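PDB 3IV7: alcohol dehydrogenase IV from Corynebacterium glutamicum, which probably reduces maleylacetate with a nicotinamide cofactor, as a member of the iron-containing alcohol dehydrogenase family. Local coordinates for residues Lys39-Ala44 with Lys105-Thr110; Ile63-Val68 with Arg81-Asp86. All coordinates share one frame; numbering follows the deposited sequence.

In the fold
Both interactions pack a helix on the same face of one parallel sheet. Strands 40-43 and 63-65 are neighbours in it, and a probable backbone hydrogen bond from H65 N to V42 O (2.8 Å) joins them. Helix 98-111 supplies interaction 1 and helix 74-86 supplies interaction 2. The two helices also meet: R81 NE probably donates to A106 O at 2.8 Å. The centres of the two contacts lie about 7 Å apart. Along the chain, both segments of interaction 2 fall between those of interaction 1. M41 of interaction 1 also packs on V83, I63 and H65 of interaction 2, so the two contacts share one apolar layer.

Interaction 1: residues Lys39-Ala44 with Lys105-Thr110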
ATOM      1  N   LYS A  39       9.721  14.944  25.268  1.00 30.34           N
ATOM      2  CA  LYS A  39      10.686  14.090  25.969  1.00 25.41           C
ATOM      3  C   LYS A  39      11.041  12.882  25.142  1.00 28.17           C
ATOM      4  O   LYS A  39      10.563  11.779  25.392  1.00 27.45           O
ATOM      5  CB  LYS A  39      10.147  13.665  27.334  1.00 27.72           C
ATOM      6  CG  LYS A  39       9.978  14.817  28.318  1.00 30.44           C
ATOM      7  CD  LYS A  39      10.185  14.380  29.750  1.00 45.43           C
ATOM      8  CE  LYS A  39      11.670  14.274  30.099  1.00 46.86           C
ATOM      9  NZ  LYS A  39      11.875  14.033  31.556  1.00 45.08           N
ATOM     10  N   VAL A  40      11.947  13.113  24.195  1.00 25.66           N
ATOM     11  CA  VAL A  40      12.359  12.166  23.231  1.00 25.64           C
ATOM     12  C   VAL A  40      13.453  11.240  23.762  1.00 26.83           C
ATOM     13  O   VAL A  40      14.425  11.682  24.394  1.00 24.52           O
ATOM     14  CB  VAL A  40      12.923  12.890  21.979  1.00 28.12           C
ATOM     15  CG1 VAL A  40      13.382  11.872  20.920  1.00 22.26           C
ATOM     16  CG2 VAL A  40      11.884  13.877  21.392  1.00 24.40           C
HETATM   17  N   MSE A  41      13.298   9.958  23.477  1.00 24.10           N
HETATM   18  CA  MSE A  41      14.304   8.964  23.796  1.00 24.62           C
HETATM   19  C   MSE A  41      14.875   8.422  22.499  1.00 28.21           C
HETATM   20  O   MSE A  41      14.139   7.892  21.662  1.00 26.21           O
HETATM   21  CB  MSE A  41      13.687   7.841  24.608  1.00 22.08           C
HETATM   22  CG  MSE A  41      14.646   6.655  24.984  1.00 27.50           C
HETATM   23 SE   MSE A  41      13.667   5.409  26.131  0.75 24.92          SE
HETATM   24  CE  MSE A  41      14.985   4.020  26.435  1.00 20.61           C
ATOM     25  N   VAL A  42      16.188   8.579  22.317  1.00 30.51           N
ATOM     26  CA  VAL A  42      16.874   8.038  21.140  1.00 27.71           C
ATOM     27  C   VAL A  42      17.568   6.721  21.519  1.00 29.07           C
ATOM     28  O   VAL A  42      18.302   6.634  22.523  1.00 27.10           O
ATOM     29  CB  VAL A  42      17.900   9.031  20.558  1.00 27.89           C
ATOM     30  CG1 VAL A  42      18.709   8.381  19.466  1.00 30.51           C
ATOM     31  CG2 VAL A  42      17.189  10.280  20.005  1.00 30.69           C
ATOM     32  N   ILE A  43      17.314   5.701  20.724  1.00 26.48           N
ATOM     33  CA  ILE A  43      17.828   4.371  20.976  1.00 27.33           C
ATOM     34  C   ILE A  43      18.769   4.030  19.848  1.00 27.57           C
ATOM     35  O   ILE A  43      18.376   4.051  18.679  1.00 25.11           O
ATOM     36  CB  ILE A  43      16.668   3.321  21.026  1.00 24.54           C
ATOM     37  CG1 ILE A  43      15.722   3.635  22.163  1.00 32.83           C
ATOM     38  CG2 ILE A  43      17.231   1.886  21.149  1.00 24.75           C
ATOM     39  CD1 ILE A  43      14.343   3.103  21.975  1.00 26.52           C
ATOM     40  N   ALA A  44      19.996   3.679  20.192  1.00 25.97           N
ATOM     41  CA  ALA A  44      20.999   3.331  19.185  1.00 29.57           C
ATOM     42  C   ALA A  44      22.148   2.564  19.869  1.00 27.73           C
ATOM     43  O   ALA A  44      22.519   2.886  20.969  1.00 31.21           O
ATOM     44  CB  ALA A  44      21.552   4.626  18.505  1.00 25.85           C
ATOM     45  N   LYS A 105      10.575  -1.510  19.663  1.00 24.96           N
ATOM     46  CA  LYS A 105       9.328  -2.244  19.597  1.00 23.91           C
ATOM     47  C   LYS A 105       9.009  -2.865  20.958  1.00 22.23           C
ATOM     48  O   LYS A 105       7.876  -2.825  21.413  1.00 22.54           O
ATOM     49  CB  LYS A 105       9.407  -3.339  18.524  1.00 25.16           C
ATOM     50  CG  LYS A 105       9.322  -2.837  17.063  1.00 26.00           C
ATOM     51  CD  LYS A 105       9.418  -4.027  16.104  1.00 27.86           C
ATOM     52  CE  LYS A 105       8.892  -3.678  14.716  1.00 30.77           C
ATOM     53  NZ  LYS A 105       9.024  -4.809  13.784  1.00 26.13           N
ATOM     54  N   ALA A 106      10.002  -3.485  21.583  1.00 22.21           N
ATOM     55  CA  ALA A 106       9.783  -4.106  22.877  1.00 21.46           C
ATOM     56  C   ALA A 106       9.247  -3.071  23.890  1.00 21.36           C
ATOM     57  O   ALA A 106       8.334  -3.374  24.674  1.00 24.48           O
ATOM     58  CB  ALA A 106      11.038  -4.789  23.384  1.00 15.88           C
ATOM     59  N   ILE A 107       9.760  -1.848  23.827  1.00 24.00           N
ATOM     60  CA  ILE A 107       9.295  -0.770  24.722  1.00 22.60           C
ATOM     61  C   ILE A 107       7.853  -0.393  24.423  1.00 23.12           C
ATOM     62  O   ILE A 107       7.054  -0.223  25.332  1.00 21.54           O
ATOM     63  CB  ILE A 107      10.161   0.505  24.622  1.00 24.42           C
ATOM     64  CG1 ILE A 107      11.607   0.212  25.025  1.00 26.53           C
ATOM     65  CG2 ILE A 107       9.592   1.602  25.584  1.00 20.02           C
ATOM     66  CD1 ILE A 107      12.605   1.371  24.696  1.00 27.86           C
ATOM     67  N   ALA A 108       7.524  -0.254  23.135  1.00 24.59           N
ATOM     68  CA  ALA A 108       6.154   0.087  22.730  1.00 24.33           C
ATOM     69  C   ALA A 108       5.125  -0.984  23.142  1.00 25.07           C
ATOM     70  O   ALA A 108       3.962  -0.676  23.376  1.00 24.51           O
ATOM     71  CB  ALA A 108       6.104   0.315  21.241  1.00 20.07           C
HETATM   72  N   MSE A 109       5.552  -2.237  23.230  1.00 23.61           N
HETATM   73  CA  MSE A 109       4.635  -3.328  23.613  1.00 23.65           C
HETATM   74  C   MSE A 109       3.934  -3.054  24.910  1.00 25.32           C
HETATM   75  O   MSE A 109       2.754  -3.380  25.061  1.00 25.51           O
HETATM   76  CB  MSE A 109       5.380  -4.648  23.747  1.00 24.23           C
HETATM   77  CG  MSE A 109       5.901  -5.209  22.458  1.00 23.52           C
HETATM   78 SE   MSE A 109       7.056  -6.776  22.788  0.75 24.86          SE
HETATM   79  CE  MSE A 109       5.720  -7.993  23.412  1.00 22.95           C
ATOM     80  N   THR A 110       4.670  -2.521  25.884  1.00 22.65           N
ATOM     81  CA  THR A 110       4.118  -2.284  27.209  1.00 22.30           C
ATOM     82  C   THR A 110       3.713  -0.830  27.494  1.00 23.25           C
ATOM     83  O   THR A 110       2.872  -0.601  28.328  1.00 25.53           O
ATOM     84  CB  THR A 110       5.074  -2.732  28.281  1.00 18.34           C
ATOM     85  OG1 THR A 110       6.303  -2.003  28.163  1.00 21.56           O
ATOM     86  CG2 THR A 110       5.366  -4.234  28.131  1.00 23.97           C
TER
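M41, a selenomethionine, leaves strand 40-43 with CG anti to its backbone N (chi1 178°), and its chain stays extended to the methyl CE. I43 is built differently. Its CG1 branch lies beside the backbone N (chi1 -62°), which carries CD1 toward the helix, while CG2 stands anti to that N. From helix 98-111, I107 sends its own CG1 branch out toward the sheet. The CD1 methyl at the end of that branch makes the whole contact on the helix side. It meets CD1 of I43 tip to tip at 3.7 Å, and CE of M41 tip to tip at 4.0 Å. CE of M41 and CD1 of I43 stand 4.6 Å apart, and the I107 methyl touches both. M41 and I43 point to the same face of the sheet, as alternate residues of a strand do. The backbones stay well separated, with 10.6 Å between the CA atoms of I43 and I107. The contact is apolar and made by methyl ends, and all three residues are buried. Neighbouring parts of the fold surround it. I107 also packs on L92 of the neighbouring strand 91-96 and on A80 of helix 74-86, while M41 touches L92. Helix 98-111 follows strand 91-96 in the chain but reaches across to the adjacent strand 40-43. This helix-on-sheet packing is typical of the Rossmann-like alpha/beta part of iron-containing alcohol dehydrogenases.

Interaction 2: residues Ile63-Val68 with Arg81-Asp86; sequences IWHDEV and RAVATD
V83 faces strand 63-65 from helix 74-86 and touches two alternate strand residues with its two methyls. Its CG1 stands anti to the backbone N (chi1 169°) and meets CG2 of I63 at 3.7 Å. The two side chains cross obliquely there. CG2 of V83 lies 4.2 Å from ND1 of H65, approaching the imidazole at a slant. This second contact is looser than the first. The pairing belongs to a beta-alpha-beta crossover: helix 74-86 links strand 63-65 to strand 91-96 and passes over strand 40-43, which lies between them. Next outward, M41 of that middle strand adjoins all three residues, and H65 also leans on A80, one turn earlier in the helix, and on L103 of helix 98-111. I63 N bonds to V40 O, and I63 O takes a bond from V42 N; these backbone hydrogen bonds fix the strand in the sheet. Near the C-terminal end of the helix, the carbonyl O of V83 accepts a hydrogen bond from ND2 of N87, which also touches I63.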
ATOM      1  N   ILE A  63      16.679  11.403  26.596  1.00 29.87           N
ATOM      2  CA  ILE A  63      17.466  10.221  26.963  1.00 27.97           C
ATOM      3  C   ILE A  63      18.119   9.609  25.735  1.00 27.07           C
ATOM      4  O   ILE A  63      17.476   9.479  24.680  1.00 28.10           O
ATOM      5  CB  ILE A  63      16.562   9.111  27.615  1.00 25.78           C
ATOM      6  CG1 ILE A  63      16.094   9.525  29.009  1.00 30.98           C
ATOM      7  CG2 ILE A  63      17.325   7.776  27.672  1.00 21.08           C
ATOM      8  CD1 ILE A  63      17.241   9.564  30.097  1.00 31.72           C
ATOM      9  N   TRP A  64      19.397   9.243  25.879  1.00 25.83           N
ATOM     10  CA  TRP A  64      20.135   8.475  24.871  1.00 26.93           C
ATOM     11  C   TRP A  64      20.363   7.081  25.457  1.00 28.18           C
ATOM     12  O   TRP A  64      20.973   6.951  26.511  1.00 30.12           O
ATOM     13  CB  TRP A  64      21.487   9.103  24.582  1.00 27.13           C
ATOM     14  CG  TRP A  64      21.423  10.527  24.171  1.00 27.29           C
ATOM     15  CD1 TRP A  64      21.481  11.605  24.982  1.00 26.46           C
ATOM     16  CD2 TRP A  64      21.366  11.023  22.840  1.00 26.19           C
ATOM     17  NE1 TRP A  64      21.415  12.755  24.243  1.00 33.55           N
ATOM     18  CE2 TRP A  64      21.367  12.424  22.919  1.00 29.60           C
ATOM     19  CE3 TRP A  64      21.273  10.415  21.582  1.00 27.49           C
ATOM     20  CZ2 TRP A  64      21.283  13.232  21.798  1.00 31.04           C
ATOM     21  CZ3 TRP A  64      21.227  11.212  20.468  1.00 30.67           C
ATOM     22  CH2 TRP A  64      21.218  12.617  20.581  1.00 26.21           C
ATOM     23  N   HIS A  65      19.855   6.055  24.794  1.00 23.87           N
ATOM     24  CA  HIS A  65      19.903   4.717  25.333  1.00 26.47           C
ATOM     25  C   HIS A  65      20.652   3.833  24.377  1.00 27.82           C
ATOM     26  O   HIS A  65      20.241   3.683  23.220  1.00 27.56           O
ATOM     27  CB  HIS A  65      18.474   4.204  25.550  1.00 26.40           C
ATOM     28  CG  HIS A  65      18.401   2.870  26.215  1.00 31.00           C
ATOM     29  ND1 HIS A  65      18.456   2.716  27.586  1.00 28.72           N
ATOM     30  CD2 HIS A  65      18.264   1.622  25.699  1.00 22.57           C
ATOM     31  CE1 HIS A  65      18.368   1.430  27.884  1.00 29.11           C
ATOM     32  NE2 HIS A  65      18.251   0.745  26.759  1.00 28.68           N
ATOM     33  N   ASP A  66      21.778   3.256  24.835  1.00 27.40           N
ATOM     34  CA  ASP A  66      22.598   2.439  23.963  1.00 27.90           C
ATOM     35  C   ASP A  66      22.635   0.941  24.227  1.00 29.54           C
ATOM     36  O   ASP A  66      23.322   0.206  23.483  1.00 31.01           O
ATOM     37  CB  ASP A  66      24.009   3.011  23.806  1.00 26.61           C
ATOM     38  CG  ASP A  66      24.843   2.956  25.098  1.00 34.48           C
ATOM     39  OD1 ASP A  66      24.434   2.328  26.102  1.00 36.24           O
ATOM     40  OD2 ASP A  66      25.926   3.567  25.088  1.00 45.94           O
ATOM     41  N   GLU A  67      21.831   0.444  25.174  1.00 29.83           N
ATOM     42  CA  GLU A  67      21.823  -1.003  25.425  1.00 29.90           C
ATOM     43  C   GLU A  67      20.971  -1.745  24.413  1.00 32.01           C
ATOM     44  O   GLU A  67      19.839  -2.069  24.669  1.00 38.66           O
ATOM     45  CB  GLU A  67      21.404  -1.368  26.861  1.00 28.23           C
ATOM     46  CG  GLU A  67      21.585  -2.863  27.099  1.00 28.84           C
ATOM     47  CD  GLU A  67      21.157  -3.353  28.465  1.00 34.26           C
ATOM     48  OE1 GLU A  67      20.383  -2.675  29.165  1.00 29.50           O
ATOM     49  OE2 GLU A  67      21.565  -4.479  28.807  1.00 34.22           O
ATOM     50  N   VAL A  68      21.555  -2.018  23.260  1.00 32.09           N
ATOM     51  CA  VAL A  68      20.895  -2.717  22.196  1.00 30.67           C
ATOM     52  C   VAL A  68      21.560  -4.071  22.131  1.00 33.15           C
ATOM     53  O   VAL A  68      22.772  -4.153  22.068  1.00 31.66           O
ATOM     54  CB  VAL A  68      21.056  -1.961  20.865  1.00 32.04           C
ATOM     55  CG1 VAL A  68      20.545  -2.793  19.669  1.00 28.15           C
ATOM     56  CG2 VAL A  68      20.372  -0.601  20.953  1.00 29.23           C
ATOM     57  N   ARG A  81      12.294  -0.341  29.115  1.00 24.99           N
ATOM     58  CA  ARG A  81      10.925   0.103  29.402  1.00 23.13           C
ATOM     59  C   ARG A  81      10.922   0.976  30.633  1.00 24.52           C
ATOM     60  O   ARG A  81      10.207   1.957  30.684  1.00 23.21           O
ATOM     61  CB  ARG A  81       9.978  -1.094  29.613  1.00 23.71           C
ATOM     62  CG  ARG A  81       9.626  -1.836  28.334  1.00 19.70           C
ATOM     63  CD  ARG A  81       9.210  -3.271  28.603  1.00 24.78           C
ATOM     64  NE  ARG A  81       8.855  -4.013  27.359  1.00 22.04           N
ATOM     65  CZ  ARG A  81       8.676  -5.339  27.298  1.00 19.44           C
ATOM     66  NH1 ARG A  81       8.868  -6.093  28.367  1.00 20.12           N
ATOM     67  NH2 ARG A  81       8.347  -5.919  26.152  1.00 19.47           N
ATOM     68  N   ALA A  82      11.716   0.598  31.630  1.00 24.08           N
ATOM     69  CA  ALA A  82      11.818   1.361  32.872  1.00 26.78           C
ATOM     70  C   ALA A  82      12.395   2.772  32.622  1.00 27.62           C
ATOM     71  O   ALA A  82      11.885   3.758  33.151  1.00 29.98           O
ATOM     72  CB  ALA A  82      12.672   0.600  33.884  1.00 27.16           C
ATOM     73  N   VAL A  83      13.471   2.847  31.847  1.00 27.02           N
ATOM     74  CA  VAL A  83      14.050   4.152  31.452  1.00 28.75           C
ATOM     75  C   VAL A  83      12.972   5.039  30.790  1.00 29.48           C
ATOM     76  O   VAL A  83      12.771   6.214  31.189  1.00 28.43           O
ATOM     77  CB  VAL A  83      15.259   3.961  30.492  1.00 29.28           C
ATOM     78  CG1 VAL A  83      15.693   5.285  29.881  1.00 27.37           C
ATOM     79  CG2 VAL A  83      16.429   3.303  31.241  1.00 30.98           C
ATOM     80  N   ALA A  84      12.240   4.459  29.832  1.00 27.60           N
ATOM     81  CA  ALA A  84      11.145   5.158  29.166  1.00 28.29           C
ATOM     82  C   ALA A  84      10.118   5.707  30.164  1.00 28.83           C
ATOM     83  O   ALA A  84       9.798   6.906  30.161  1.00 27.42           O
ATOM     84  CB  ALA A  84      10.438   4.209  28.141  1.00 28.68           C
ATOM     85  N   THR A  85       9.602   4.831  31.008  1.00 28.94           N
ATOM     86  CA  THR A  85       8.570   5.207  31.940  1.00 28.18           C
ATOM     87  C   THR A  85       9.094   6.159  33.050  1.00 28.41           C
ATOM     88  O   THR A  85       8.448   7.150  33.365  1.00 26.83           O
ATOM     89  CB  THR A  85       7.912   3.962  32.575  1.00 29.40           C
ATOM     90  OG1 THR A  85       8.900   3.205  33.257  1.00 36.33           O
ATOM     91  CG2 THR A  85       7.276   3.093  31.527  1.00 17.10           C
ATOM     92  N   ASP A  86      10.256   5.855  33.621  1.00 29.02           N
ATOM     93  CA  ASP A  86      10.833   6.695  34.685  1.00 30.53           C
ATOM     94  C   ASP A  86      11.094   8.130  34.232  1.00 29.59           C
ATOM     95  O   ASP A  86      11.015   9.060  35.028  1.00 28.46           O
ATOM     96  CB  ASP A  86      12.155   6.109  35.193  1.00 32.61           C
ATOM     97  CG  ASP A  86      11.969   4.835  36.008  1.00 34.24           C
ATOM     98  OD1 ASP A  86      10.814   4.478  36.326  1.00 30.79           O
ATOM     99  OD2 ASP A  86      12.990   4.187  36.322  1.00 27.07           O
TER